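Side-chain contacts in epoxide hydrolase (PDB 3G02), which probably hydrolyses epoxides to vicinal diols, here in an enantioselective mutant form obtained by directed evolution: residues D30-L35 against M298-W303; C209-L214 against T390-Q395; E229-A234 against P354-A359; P44-L49 against G53-T58; F165-N170 against G192-F197. The protein carries 9 engineered substitutions. One frame throughout, in Å; residues are numbered along the deposited sequence.

Contact 1 (D30-L35 against M298-W303); sequences DDLKTL and MVSLYW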
# COMPACT_ATOMS: atom_id res chain seq x y z
N ASP A 30 -1.04 -22.30 17.63
CA ASP A 30 -2.07 -23.07 16.93
C ASP A 30 -2.92 -22.15 16.06
O ASP A 30 -3.22 -22.48 14.91
CB ASP A 30 -2.97 -23.82 17.91
CG ASP A 30 -2.22 -24.88 18.71
OD1 ASP A 30 -1.11 -25.29 18.31
OD2 ASP A 30 -2.76 -25.29 19.76
N ASP A 31 -3.30 -21.00 16.63
CA ASP A 31 -4.12 -20.02 15.92
C ASP A 31 -3.39 -19.53 14.67
O ASP A 31 -3.98 -19.44 13.59
CB ASP A 31 -4.47 -18.84 16.83
CG ASP A 31 -5.71 -18.08 16.36
OD1 ASP A 31 -6.69 -18.74 15.96
OD2 ASP A 31 -5.71 -16.83 16.41
N LEU A 32 -2.10 -19.24 14.82
CA LEU A 32 -1.27 -18.83 13.68
C LEU A 32 -1.27 -19.88 12.57
O LEU A 32 -1.49 -19.55 11.41
CB LEU A 32 0.15 -18.48 14.13
CG LEU A 32 1.22 -18.23 13.06
CD1 LEU A 32 0.80 -17.13 12.08
CD2 LEU A 32 2.56 -17.88 13.69
N LYS A 33 -1.03 -21.14 12.92
CA LYS A 33 -0.99 -22.19 11.90
C LYS A 33 -2.34 -22.42 11.22
O LYS A 33 -2.40 -22.67 10.02
CB LYS A 33 -0.40 -23.49 12.46
CG LYS A 33 1.05 -23.36 12.94
CD LYS A 33 2.02 -22.95 11.83
CE LYS A 33 3.29 -22.30 12.39
NZ LYS A 33 4.15 -23.25 13.15
N THR A 34 -3.43 -22.31 12.00
CA THR A 34 -4.78 -22.37 11.44
C THR A 34 -5.00 -21.25 10.41
O THR A 34 -5.51 -21.51 9.32
CB THR A 34 -5.85 -22.30 12.55
OG1 THR A 34 -5.79 -23.50 13.33
CG2 THR A 34 -7.26 -22.16 11.96
N LEU A 35 -4.59 -20.04 10.75
CA LEU A 35 -4.79 -18.90 9.85
C LEU A 35 -3.86 -18.94 8.65
O LEU A 35 -4.23 -18.48 7.57
CB LEU A 35 -4.72 -17.57 10.61
CG LEU A 35 -5.73 -17.38 11.76
CD1 LEU A 35 -5.61 -15.99 12.34
CD2 LEU A 35 -7.17 -17.67 11.34
N MET A 298 10.92 -13.51 11.74
CA MET A 298 10.64 -12.08 11.89
C MET A 298 9.17 -11.76 11.69
O MET A 298 8.58 -10.97 12.43
CB MET A 298 11.49 -11.24 10.94
CG MET A 298 13.00 -11.37 11.14
SD MET A 298 13.54 -11.20 12.86
CE MET A 298 15.29 -10.83 12.62
N VAL A 299 8.57 -12.37 10.67
CA VAL A 299 7.15 -12.17 10.39
C VAL A 299 6.27 -12.76 11.50
O VAL A 299 5.31 -12.12 11.93
CB VAL A 299 6.76 -12.70 8.98
CG1 VAL A 299 5.26 -12.66 8.77
CG2 VAL A 299 7.46 -11.89 7.89
N SER A 300 6.61 -13.96 11.96
CA SER A 300 5.88 -14.58 13.07
C SER A 300 5.96 -13.73 14.33
O SER A 300 4.97 -13.56 15.03
CB SER A 300 6.40 -16.00 13.35
OG SER A 300 6.19 -16.84 12.23
N LEU A 301 7.15 -13.19 14.61
CA LEU A 301 7.34 -12.29 15.74
C LEU A 301 6.42 -11.08 15.66
O LEU A 301 5.76 -10.73 16.63
CB LEU A 301 8.81 -11.86 15.82
CG LEU A 301 9.20 -10.80 16.86
CD1 LEU A 301 8.93 -11.27 18.29
CD2 LEU A 301 10.67 -10.42 16.67
N TYR A 302 6.37 -10.45 14.48
CA TYR A 302 5.45 -9.33 14.26
C TYR A 302 3.99 -9.75 14.43
O TYR A 302 3.19 -9.04 15.05
CB TYR A 302 5.65 -8.74 12.87
CG TYR A 302 6.55 -7.53 12.83
CD1 TYR A 302 7.82 -7.54 13.42
CD2 TYR A 302 6.15 -6.36 12.17
CE1 TYR A 302 8.65 -6.43 13.38
CE2 TYR A 302 6.98 -5.25 12.11
CZ TYR A 302 8.22 -5.29 12.72
OH TYR A 302 9.03 -4.18 12.66
N TRP A 303 3.64 -10.92 13.88
CA TRP A 303 2.26 -11.41 13.94
C TRP A 303 1.80 -11.62 15.38
O TRP A 303 0.74 -11.13 15.79
CB TRP A 303 2.11 -12.71 13.16
CG TRP A 303 0.73 -13.28 13.29
CD1 TRP A 303 0.32 -14.27 14.15
CD2 TRP A 303 -0.44 -12.89 12.56
NE1 TRP A 303 -1.02 -14.51 13.99
CE2 TRP A 303 -1.52 -13.68 13.02
CE3 TRP A 303 -0.69 -11.94 11.56
CZ2 TRP A 303 -2.81 -13.56 12.51
CZ3 TRP A 303 -1.98 -11.81 11.05
CH2 TRP A 303 -3.03 -12.62 11.53
O HOH W 1 -3.69 -15.42 15.49

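Contact 2 (C209-L214 against T390-Q395); sequences CKAVHL and TAFVEQ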
# COMPACT_ATOMS: atom_id res chain seq x y z
N CYS A 209 22.70 12.38 25.52
CA CYS A 209 23.24 11.77 24.31
C CYS A 209 24.52 12.51 23.92
O CYS A 209 24.47 13.70 23.59
CB CYS A 209 22.23 11.81 23.17
SG CYS A 209 22.84 11.09 21.64
N LYS A 210 25.65 11.81 23.93
CA LYS A 210 26.95 12.45 23.73
C LYS A 210 27.53 12.27 22.32
O LYS A 210 28.37 13.06 21.88
CB LYS A 210 27.96 11.98 24.78
CG LYS A 210 27.52 12.15 26.23
CD LYS A 210 27.38 13.62 26.62
CE LYS A 210 26.88 13.75 28.04
NZ LYS A 210 26.69 15.18 28.45
N ALA A 211 27.09 11.22 21.63
CA ALA A 211 27.56 10.91 20.29
C ALA A 211 26.56 10.02 19.57
O ALA A 211 25.79 9.30 20.21
CB ALA A 211 28.94 10.23 20.34
N VAL A 212 26.58 10.09 18.24
CA VAL A 212 25.65 9.31 17.41
C VAL A 212 26.38 8.62 16.26
O VAL A 212 27.10 9.26 15.50
CB VAL A 212 24.51 10.21 16.83
CG1 VAL A 212 23.52 9.38 16.02
CG2 VAL A 212 23.77 10.93 17.94
N HIS A 213 26.19 7.31 16.15
CA HIS A 213 26.65 6.55 14.99
C HIS A 213 25.44 6.02 14.23
O HIS A 213 24.55 5.41 14.83
CB HIS A 213 27.55 5.39 15.40
CG HIS A 213 27.96 4.52 14.25
ND1 HIS A 213 27.17 3.50 13.77
CD2 HIS A 213 29.08 4.52 13.49
CE1 HIS A 213 27.78 2.92 12.75
NE2 HIS A 213 28.94 3.51 12.56
N LEU A 214 25.42 6.27 12.92
CA LEU A 214 24.32 5.82 12.06
C LEU A 214 24.82 4.94 10.92
O LEU A 214 25.94 5.10 10.44
CB LEU A 214 23.58 7.02 11.46
CG LEU A 214 23.04 8.11 12.39
CD1 LEU A 214 22.34 9.19 11.56
CD2 LEU A 214 22.10 7.54 13.44
N THR A 390 32.57 -0.04 17.54
CA THR A 390 33.65 -0.11 18.52
C THR A 390 34.73 0.93 18.23
O THR A 390 35.16 1.65 19.13
CB THR A 390 34.27 -1.52 18.56
OG1 THR A 390 33.26 -2.47 18.91
CG2 THR A 390 35.38 -1.59 19.60
N ALA A 391 35.15 1.02 16.97
CA ALA A 391 36.14 2.01 16.54
C ALA A 391 35.65 3.43 16.78
O ALA A 391 36.42 4.30 17.20
CB ALA A 391 36.52 1.80 15.09
N PHE A 392 34.36 3.67 16.51
CA PHE A 392 33.76 4.99 16.70
C PHE A 392 33.79 5.41 18.17
O PHE A 392 34.18 6.53 18.49
CB PHE A 392 32.32 5.00 16.16
CG PHE A 392 31.57 6.28 16.44
CD1 PHE A 392 31.88 7.46 15.76
CD2 PHE A 392 30.54 6.30 17.38
CE1 PHE A 392 31.18 8.63 16.01
CE2 PHE A 392 29.84 7.47 17.64
CZ PHE A 392 30.16 8.64 16.96
N VAL A 393 33.39 4.50 19.06
CA VAL A 393 33.38 4.76 20.50
C VAL A 393 34.79 5.04 21.01
O VAL A 393 35.02 6.00 21.75
CB VAL A 393 32.73 3.60 21.31
CG1 VAL A 393 32.79 3.89 22.80
CG2 VAL A 393 31.29 3.37 20.87
N GLU A 394 35.75 4.21 20.58
CA GLU A 394 37.15 4.38 20.96
C GLU A 394 37.69 5.75 20.55
O GLU A 394 38.46 6.37 21.29
CB GLU A 394 38.02 3.27 20.36
CG GLU A 394 37.84 1.92 21.04
CD GLU A 394 38.58 0.79 20.34
OE1 GLU A 394 39.16 1.02 19.26
OE2 GLU A 394 38.56 -0.34 20.87
N GLN A 395 37.26 6.23 19.38
CA GLN A 395 37.69 7.53 18.86
C GLN A 395 37.11 8.71 19.64
O GLN A 395 37.83 9.67 19.93
CB GLN A 395 37.35 7.65 17.37
CG GLN A 395 37.83 8.95 16.73
CD GLN A 395 37.39 9.11 15.29
OE1 GLN A 395 36.89 10.17 14.90
NE2 GLN A 395 37.59 8.07 14.48

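Contact 3 (E229-A234 against P354-A359); sequences ESLSAA and PRSWIA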
# COMPACT_ATOMS: atom_id res chain seq x y z
N GLU A 229 26.85 16.52 -9.73
CA GLU A 229 27.98 16.59 -10.66
C GLU A 229 29.33 16.40 -9.98
O GLU A 229 30.28 15.93 -10.59
CB GLU A 229 27.98 17.92 -11.42
CG GLU A 229 26.92 18.04 -12.50
CD GLU A 229 25.54 18.37 -11.95
OE1 GLU A 229 25.45 18.91 -10.82
OE2 GLU A 229 24.55 18.11 -12.66
N SER A 230 29.40 16.79 -8.71
CA SER A 230 30.64 16.68 -7.94
C SER A 230 30.90 15.26 -7.42
O SER A 230 31.99 14.97 -6.91
CB SER A 230 30.63 17.67 -6.77
OG SER A 230 29.80 17.20 -5.71
N LEU A 231 29.90 14.39 -7.53
CA LEU A 231 29.99 13.04 -6.98
C LEU A 231 30.74 12.10 -7.91
O LEU A 231 30.70 12.26 -9.13
CB LEU A 231 28.59 12.49 -6.69
CG LEU A 231 27.69 13.31 -5.76
CD1 LEU A 231 26.36 12.61 -5.60
CD2 LEU A 231 28.35 13.56 -4.41
N SER A 232 31.41 11.11 -7.32
CA SER A 232 32.10 10.07 -8.08
C SER A 232 31.11 9.21 -8.86
O SER A 232 29.91 9.21 -8.55
CB SER A 232 32.95 9.20 -7.15
OG SER A 232 32.13 8.38 -6.34
N ALA A 233 31.60 8.48 -9.86
CA ALA A 233 30.75 7.59 -10.65
C ALA A 233 29.99 6.60 -9.76
O ALA A 233 28.80 6.38 -9.95
CB ALA A 233 31.58 6.85 -11.69
N ALA A 234 30.70 6.03 -8.78
CA ALA A 234 30.11 5.12 -7.80
C ALA A 234 29.05 5.82 -6.95
O ALA A 234 28.00 5.25 -6.68
CB ALA A 234 31.19 4.51 -6.91
N PRO A 354 25.97 9.87 -0.41
CA PRO A 354 27.43 9.84 -0.25
C PRO A 354 27.92 10.57 1.00
O PRO A 354 27.18 11.35 1.60
CB PRO A 354 27.92 10.55 -1.50
CG PRO A 354 26.86 11.55 -1.79
CD PRO A 354 25.56 10.88 -1.41
N ARG A 355 29.19 10.33 1.35
CA ARG A 355 29.84 10.98 2.48
C ARG A 355 29.69 12.51 2.48
O ARG A 355 29.37 13.10 3.50
CB ARG A 355 31.33 10.59 2.53
CG ARG A 355 32.09 11.22 3.69
CD ARG A 355 33.53 10.76 3.75
NE ARG A 355 34.22 11.36 4.89
CZ ARG A 355 35.33 10.89 5.44
NH1 ARG A 355 35.91 9.80 4.97
NH2 ARG A 355 35.87 11.52 6.49
N SER A 356 29.93 13.14 1.32
CA SER A 356 29.89 14.60 1.22
C SER A 356 28.50 15.19 1.48
O SER A 356 28.38 16.37 1.81
CB SER A 356 30.42 15.06 -0.15
OG SER A 356 29.59 14.60 -1.20
N TRP A 357 27.46 14.38 1.31
CA TRP A 357 26.10 14.80 1.64
C TRP A 357 25.83 14.60 3.12
O TRP A 357 25.32 15.50 3.79
CB TRP A 357 25.09 14.01 0.81
CG TRP A 357 24.93 14.47 -0.61
CD1 TRP A 357 25.81 15.23 -1.34
CD2 TRP A 357 23.84 14.17 -1.49
NE1 TRP A 357 25.32 15.44 -2.61
CE2 TRP A 357 24.11 14.79 -2.73
CE3 TRP A 357 22.65 13.44 -1.34
CZ2 TRP A 357 23.24 14.71 -3.82
CZ3 TRP A 357 21.78 13.36 -2.42
CH2 TRP A 357 22.08 13.99 -3.65
N ILE A 358 26.20 13.43 3.64
CA ILE A 358 26.04 13.11 5.06
C ILE A 358 26.80 14.11 5.94
O ILE A 358 26.32 14.51 7.00
CB ILE A 358 26.47 11.65 5.35
CG1 ILE A 358 25.58 10.68 4.57
CG2 ILE A 358 26.43 11.35 6.85
CD1 ILE A 358 26.18 9.31 4.37
N ALA A 359 27.97 14.54 5.46
CA ALA A 359 28.81 15.50 6.17
C ALA A 359 28.14 16.86 6.41
O ALA A 359 28.50 17.57 7.35
CB ALA A 359 30.13 15.69 5.43
O HOH W 2 30.97 15.77 -3.55

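Contact 4 (P44-L49 against G53-T58); sequences PTYESL and GRFGIT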
# COMPACT_ATOMS: atom_id res chain seq x y z
N PRO A 44 -2.55 -16.89 -10.16
CA PRO A 44 -1.36 -16.42 -10.86
C PRO A 44 -1.68 -15.27 -11.81
O PRO A 44 -2.76 -15.22 -12.41
CB PRO A 44 -0.90 -17.65 -11.65
CG PRO A 44 -2.05 -18.58 -11.65
CD PRO A 44 -2.84 -18.31 -10.42
N THR A 45 -0.76 -14.32 -11.89
CA THR A 45 -0.89 -13.20 -12.81
C THR A 45 0.45 -13.01 -13.50
O THR A 45 1.47 -13.53 -13.05
CB THR A 45 -1.25 -11.88 -12.07
OG1 THR A 45 -0.26 -11.61 -11.08
CG2 THR A 45 -2.63 -11.95 -11.42
N TYR A 46 0.44 -12.27 -14.60
CA TYR A 46 1.68 -11.89 -15.27
C TYR A 46 2.69 -11.36 -14.25
O TYR A 46 3.85 -11.77 -14.25
CB TYR A 46 1.40 -10.84 -16.35
CG TYR A 46 2.64 -10.20 -16.95
CD1 TYR A 46 3.43 -10.90 -17.87
CD2 TYR A 46 3.01 -8.90 -16.61
CE1 TYR A 46 4.57 -10.32 -18.42
CE2 TYR A 46 4.15 -8.31 -17.16
CZ TYR A 46 4.92 -9.03 -18.07
OH TYR A 46 6.05 -8.45 -18.62
N GLU A 47 2.23 -10.47 -13.38
CA GLU A 47 3.12 -9.82 -12.42
C GLU A 47 3.74 -10.81 -11.43
O GLU A 47 4.92 -10.71 -11.12
CB GLU A 47 2.38 -8.72 -11.66
CG GLU A 47 1.86 -7.60 -12.57
CD GLU A 47 0.39 -7.78 -12.92
OE1 GLU A 47 -0.06 -8.94 -13.06
OE2 GLU A 47 -0.31 -6.75 -13.03
N SER A 48 2.93 -11.75 -10.96
CA SER A 48 3.38 -12.70 -9.94
C SER A 48 4.23 -13.83 -10.52
O SER A 48 4.80 -14.62 -9.78
CB SER A 48 2.20 -13.27 -9.15
OG SER A 48 1.52 -14.28 -9.88
N LEU A 49 4.30 -13.89 -11.85
CA LEU A 49 5.11 -14.89 -12.53
C LEU A 49 6.44 -14.34 -13.03
O LEU A 49 7.18 -15.04 -13.73
CB LEU A 49 4.32 -15.50 -13.69
CG LEU A 49 3.09 -16.33 -13.28
CD1 LEU A 49 2.22 -16.66 -14.49
CD2 LEU A 49 3.48 -17.60 -12.51
N GLY A 53 10.99 -10.52 -9.82
CA GLY A 53 10.21 -9.95 -8.72
C GLY A 53 10.04 -8.44 -8.75
O GLY A 53 9.84 -7.82 -7.71
N ARG A 54 10.11 -7.85 -9.94
CA ARG A 54 10.04 -6.39 -10.07
C ARG A 54 8.68 -5.81 -9.66
O ARG A 54 8.58 -4.61 -9.37
CB ARG A 54 10.43 -5.94 -11.48
CG ARG A 54 9.42 -6.25 -12.56
CD ARG A 54 10.02 -5.93 -13.92
NE ARG A 54 9.10 -6.23 -15.01
CZ ARG A 54 8.92 -7.44 -15.54
NH1 ARG A 54 9.59 -8.48 -15.06
NH2 ARG A 54 8.06 -7.60 -16.53
N PHE A 55 7.65 -6.66 -9.64
CA PHE A 55 6.33 -6.24 -9.19
C PHE A 55 6.02 -6.70 -7.76
O PHE A 55 4.88 -6.59 -7.31
CB PHE A 55 5.25 -6.75 -10.15
CG PHE A 55 5.39 -6.23 -11.56
CD1 PHE A 55 5.37 -4.86 -11.83
CD2 PHE A 55 5.55 -7.11 -12.63
CE1 PHE A 55 5.50 -4.38 -13.12
CE2 PHE A 55 5.67 -6.64 -13.94
CZ PHE A 55 5.64 -5.28 -14.19
N GLY A 56 7.04 -7.20 -7.07
CA GLY A 56 6.87 -7.68 -5.70
C GLY A 56 6.97 -9.19 -5.64
O GLY A 56 7.47 -9.82 -6.58
N ILE A 57 6.49 -9.77 -4.55
CA ILE A 57 6.68 -11.20 -4.29
C ILE A 57 6.04 -12.07 -5.36
O ILE A 57 4.96 -11.78 -5.86
CB ILE A 57 6.17 -11.62 -2.90
CG1 ILE A 57 4.68 -11.28 -2.75
CG2 ILE A 57 6.99 -10.97 -1.79
CD1 ILE A 57 3.87 -12.36 -2.13
N THR A 58 6.72 -13.15 -5.72
CA THR A 58 6.21 -14.06 -6.74
C THR A 58 5.25 -15.07 -6.15
O THR A 58 5.27 -15.34 -4.94
CB THR A 58 7.36 -14.83 -7.43
OG1 THR A 58 8.01 -15.67 -6.47
CG2 THR A 58 8.38 -13.87 -8.05
O HOH W 3 6.98 -9.57 -9.39

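Contact 5 (F165-N170 against G192-F197); sequences FGLMDN and GDIGSF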
# COMPACT_ATOMS: atom_id res chain seq x y z
N PHE A 165 1.43 10.30 18.56
CA PHE A 165 2.76 9.91 19.04
C PHE A 165 3.68 9.97 17.83
O PHE A 165 3.35 9.43 16.78
CB PHE A 165 2.70 8.50 19.61
CG PHE A 165 3.75 8.20 20.66
CD1 PHE A 165 3.60 8.66 21.97
CD2 PHE A 165 4.86 7.43 20.35
CE1 PHE A 165 4.55 8.36 22.95
CE2 PHE A 165 5.82 7.13 21.31
CZ PHE A 165 5.67 7.59 22.61
N GLY A 166 4.83 10.63 17.98
CA GLY A 166 5.73 10.83 16.86
C GLY A 166 7.17 10.51 17.17
O GLY A 166 7.47 9.86 18.17
N LEU A 167 8.06 10.98 16.30
CA LEU A 167 9.48 10.68 16.40
C LEU A 167 10.13 11.26 17.66
O LEU A 167 10.94 10.59 18.30
CB LEU A 167 10.22 11.11 15.13
CG LEU A 167 9.84 10.32 13.87
CD1 LEU A 167 10.11 11.12 12.60
CD2 LEU A 167 10.56 8.98 13.83
N MET A 168 9.75 12.48 18.03
CA MET A 168 10.27 13.11 19.24
C MET A 168 9.85 12.35 20.50
O MET A 168 10.63 12.21 21.44
CB MET A 168 9.83 14.57 19.34
CG MET A 168 10.50 15.35 20.47
SD MET A 168 12.30 15.44 20.31
CE MET A 168 12.47 16.48 18.87
N ASP A 169 8.62 11.85 20.49
CA ASP A 169 8.11 11.03 21.59
C ASP A 169 8.92 9.74 21.75
O ASP A 169 9.23 9.33 22.86
CB ASP A 169 6.64 10.69 21.36
CG ASP A 169 5.74 11.91 21.42
OD1 ASP A 169 5.82 12.68 22.40
OD2 ASP A 169 4.94 12.09 20.48
N ASN A 170 9.26 9.12 20.62
CA ASN A 170 10.13 7.95 20.62
C ASN A 170 11.49 8.26 21.22
O ASN A 170 12.01 7.49 22.04
CB ASN A 170 10.28 7.40 19.20
CG ASN A 170 9.18 6.43 18.82
OD1 ASN A 170 9.36 5.21 18.89
ND2 ASN A 170 8.02 6.95 18.42
N GLY A 192 19.85 2.77 12.86
CA GLY A 192 19.58 2.54 11.44
C GLY A 192 18.10 2.75 11.20
O GLY A 192 17.31 2.77 12.15
N ASP A 193 17.73 2.93 9.93
CA ASP A 193 16.33 3.07 9.54
C ASP A 193 15.64 4.18 10.35
O ASP A 193 16.22 5.25 10.57
CB ASP A 193 15.62 1.72 9.66
CG ASP A 193 14.40 1.65 8.79
OD1 ASP A 193 14.56 1.59 7.56
OD2 ASP A 193 13.28 1.66 9.34
N ILE A 194 14.42 3.93 10.82
CA ILE A 194 13.70 4.91 11.64
C ILE A 194 14.51 5.24 12.89
O ILE A 194 14.56 6.40 13.32
CB ILE A 194 12.28 4.42 11.99
CG1 ILE A 194 11.44 4.32 10.71
CG2 ILE A 194 11.60 5.35 13.01
CD1 ILE A 194 10.18 3.48 10.84
N GLY A 195 15.19 4.24 13.44
CA GLY A 195 16.09 4.44 14.58
C GLY A 195 17.16 5.50 14.35
O GLY A 195 17.63 6.12 15.31
N SER A 196 17.58 5.68 13.09
CA SER A 196 18.53 6.74 12.75
C SER A 196 17.94 8.10 13.04
O SER A 196 18.61 8.95 13.64
CB SER A 196 18.95 6.67 11.28
OG SER A 196 19.91 5.66 11.06
N PHE A 197 16.69 8.31 12.63
CA PHE A 197 16.05 9.60 12.85
C PHE A 197 15.81 9.85 14.33
O PHE A 197 16.03 10.96 14.81
CB PHE A 197 14.76 9.79 12.03
CG PHE A 197 14.37 11.24 11.90
CD1 PHE A 197 14.83 12.01 10.83
CD2 PHE A 197 13.57 11.85 12.87
CE1 PHE A 197 14.49 13.35 10.72
CE2 PHE A 197 13.22 13.20 12.76
CZ PHE A 197 13.68 13.95 11.69

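Contact 1 (D30-L35 against M298-W303)
One water bridges the carboxylate of Asp31 and the indole N-H of Trp303. It donates to Asp31 OD2 at 2.6 Å and accepts from Trp303 NE1 at a longer 3.2 Å. The direct contact is apolar. Leu32 lays CD1 over one face of the Trp303 indole, 3.6 Å from Trp303 CD1. The methyl sits above the five-membered ring, 24° off its normal, as a CH-pi contact. The two side chains run past each other in opposite directions. Trp303 holds CG anti to its backbone N (chi1 176°), which sends the indole across to helix 26-38. Leu35 approaches differently. Its CD1 comes to the edge of the ring, near the plane, 3.7 Å from Trp303 CZ2. The other branch of Leu32, CD2, lies 4.0 Å from Ser300 OG. That hydroxyl is engaged within its own chain, by Leu296 O and by the indole N-H of Trp69. The two helix segments are steeply inclined, their directions 113° apart. Helix 26-38 belongs to the N-terminal region of the enzyme. Helix 292-304 belongs to the mainly helical insertion between strands 209-214 and 340-345, the usual place of the cap in this family. Lys40 of the second subunit packs on Leu35 and Trp303. The indole is therefore held by apolar contact at its face and edge, while its one polar atom is satisfied by water.

Contact 2 (C209-L214 against T390-Q395)
The central beta-sheet of the alpha/beta hydrolase fold is covered here by the C-terminal helix 382-396, whose Phe392 lies across Ala211, Val212 and His213 of strand 209-214. Phe392 has CG anti to the backbone N (chi1 174°), and this directs the ring at the strand. His213 CB sits over one face of the ring, 4.1 Å from the Phe392 centroid, a CH-pi contact. Its closest ring carbon is Phe392 CD2, at 3.7 Å. The far end of the ring reaches the backbone: Phe392 CZ is 3.4 Å from Val212 O. The same CZ is 3.9 Å from Ala211 CB. Ala211 and His213 both turn their CB toward the helix, while Val212 turns its own away and offers only main-chain atoms. Strand 209-214 is an inner strand, between 187-191 and 340-345, and the helix segment runs nearly antiparallel to it, at 157°. The imidazole of His213 lies oblique to the Phe392 ring, with planes 54° apart and centroids 5.6 Å apart. Both of its nitrogens are used by neighbouring strands: His213 NE2 bonds with Ser344 OG, and His213 ND1 with Gln190 OE1. These two bonds fix the rotation of the buried imidazole. Phe366 of the outermost strand 362-369 adds an edge-to-face partner to the Phe392 ring.

Contact 3 (E229-A234 against P354-A359)
Leu231 carries this contact, and Trp357 and Pro354 supply most of the surface it meets. Leu231 points its CB at the other segment and holds CG anti to the carbonyl carbon (chi1 -56°), which brings both methyls to the partner side chains. Leu231 CD2 meets Pro354 CG at 3.6 Å, Ser356 OG at 3.6 Å and Trp357 NE1 at 4.0 Å. Leu231 CD1 lies beside Pro354 CG and Trp357 CZ2. The leucine side chain crosses both the proline and the tryptophan at about a right angle. Pro354 also supports the indole from its own side, with Pro354 CD 3.5 Å above one face of the Trp357 ring and displaced from the ring centre. Pro354 is the N-cap residue of the short helix 355-358, which comes just before the last strand of the sheet, 362-369. Leu231 lies just ahead of helix 233-248, the first helix after strand 209-214. Ile239 of helix 233-248 packs on Leu231, Pro354 and Trp357 alike. The indole N-H is bonded to Pro226 O, which fixes how the ring is turned. A water beside the leucine donates to Ser230 OG at 2.8 Å and is hydrogen-bonded with Ser356 OG at 3.0 Å.

Contact 4 (P44-L49 against G53-T58)
Phe55 can be followed outward from its CB, which rests against Glu47 CB at 3.8 Å. Its CD2 presses on the backbone of the other segment, 3.6 Å from Glu47 CA. Further out, Phe55 CE2 meets Tyr46 CE2 at 3.9 Å. Both ring faces are used. Glu47 CG lies over one, 4.1 Å from the Phe55 ring centroid, as a CH-pi contact. Arg54 CG lies above the centre of the other. Glu47 O sits at the ring edge, in its plane. The chain of Glu47 bends at chi2 (98°), which leads its carboxylate away from the ring. Arg316 of the second subunit forms a salt bridge with Glu47 OE2 and a cation-pi contact with Phe55. Both segments belong to the irregular connection between helices 26-38 and 59-71. A type I beta turn spans Gly53 to Gly56. In the other segment Thr45 OG1 accepts from Ser48 N, an ST motif. One water stitches the two together: it donates to Glu47 O at 2.9 Å and to Gly56 O, and accepts from Phe55 N. Tyr46 OH approaches the edge of the Arg54 guanidinium, 3.0 Å from Arg54 NH2, with the ring and guanidinium planes 81° apart. Arg54 NH1 is bonded to Gln50 OE1 and forms a salt bridge with Asp52 OD1. Ser48 O lies 3.4 Å from Thr58 CA. Thr58 OG1 caps the start of helix 59-71 by accepting from Trp61 N.

Contact 5 (F165-N170 against G192-F197)
The Phe197 ring receives Leu167 CD1 oblique to its plane, 3.5 Å from Phe197 CD2. The two side chains as wholes cross at about a right angle. A second ring, Phe165, has Asp169 CB over the centre of one face, 3.4 Å above its plane. Leu167 CD2 meets Ile194 CG2 at 3.9 Å. With CG anti to the carbonyl carbon (chi1 -67°), the leucine can reach both residues of helix 194-205. Trp318 touches all three, and Ile194 also packs on Tyr315, a predicted proton donor. Polar bonds shape the start of helix 167-180. Gly166 N donates to the anti lone pair of Asp169 OD2 at 2.9 Å. Asn170 ND2 reaches back to Gly166 O at 3.0 Å, from above the carbonyl plane, and also bonds with His313 NE2. Asp193, the predicted nucleophile, has its OD2 held by Ile194 N at 2.9 Å, from above the carboxylate plane, and by Trp118 N. Two backbone N-H groups on one carboxylate oxygen are consistent with an oxyanion hole. The Asp193 backbone has a positive phi of 53°, in a tight turn between strand 187-191 and helix 194-205. Gly191, Asp193 and Gly195 fit the nucleophile elbow of alpha/beta hydrolases.

Contacts 2 and 5 lie in the hydrolase fold proper and touch each other, Leu214 CD2 meeting Ser196 CA at 3.7 Å. Contacts 1, 2 and 5 each set an aromatic ring from a helix against mainly apolar groups, but only contact 5 holds the predicted nucleophile. Contact 3 is farther from the centre; it is mostly buried, yet includes a bridging water. Contact 1 is a buried join between helices, again with one water. Contact 4 is the only one built wholly from loops and is partly buried, with more charged and solvent-mediated chemistry. Contacts 1 and 4 both meet the second subunit, while the other three do not. Contacts 2 and 3 are linked in sequence through strand 209-214 and helix 233-248.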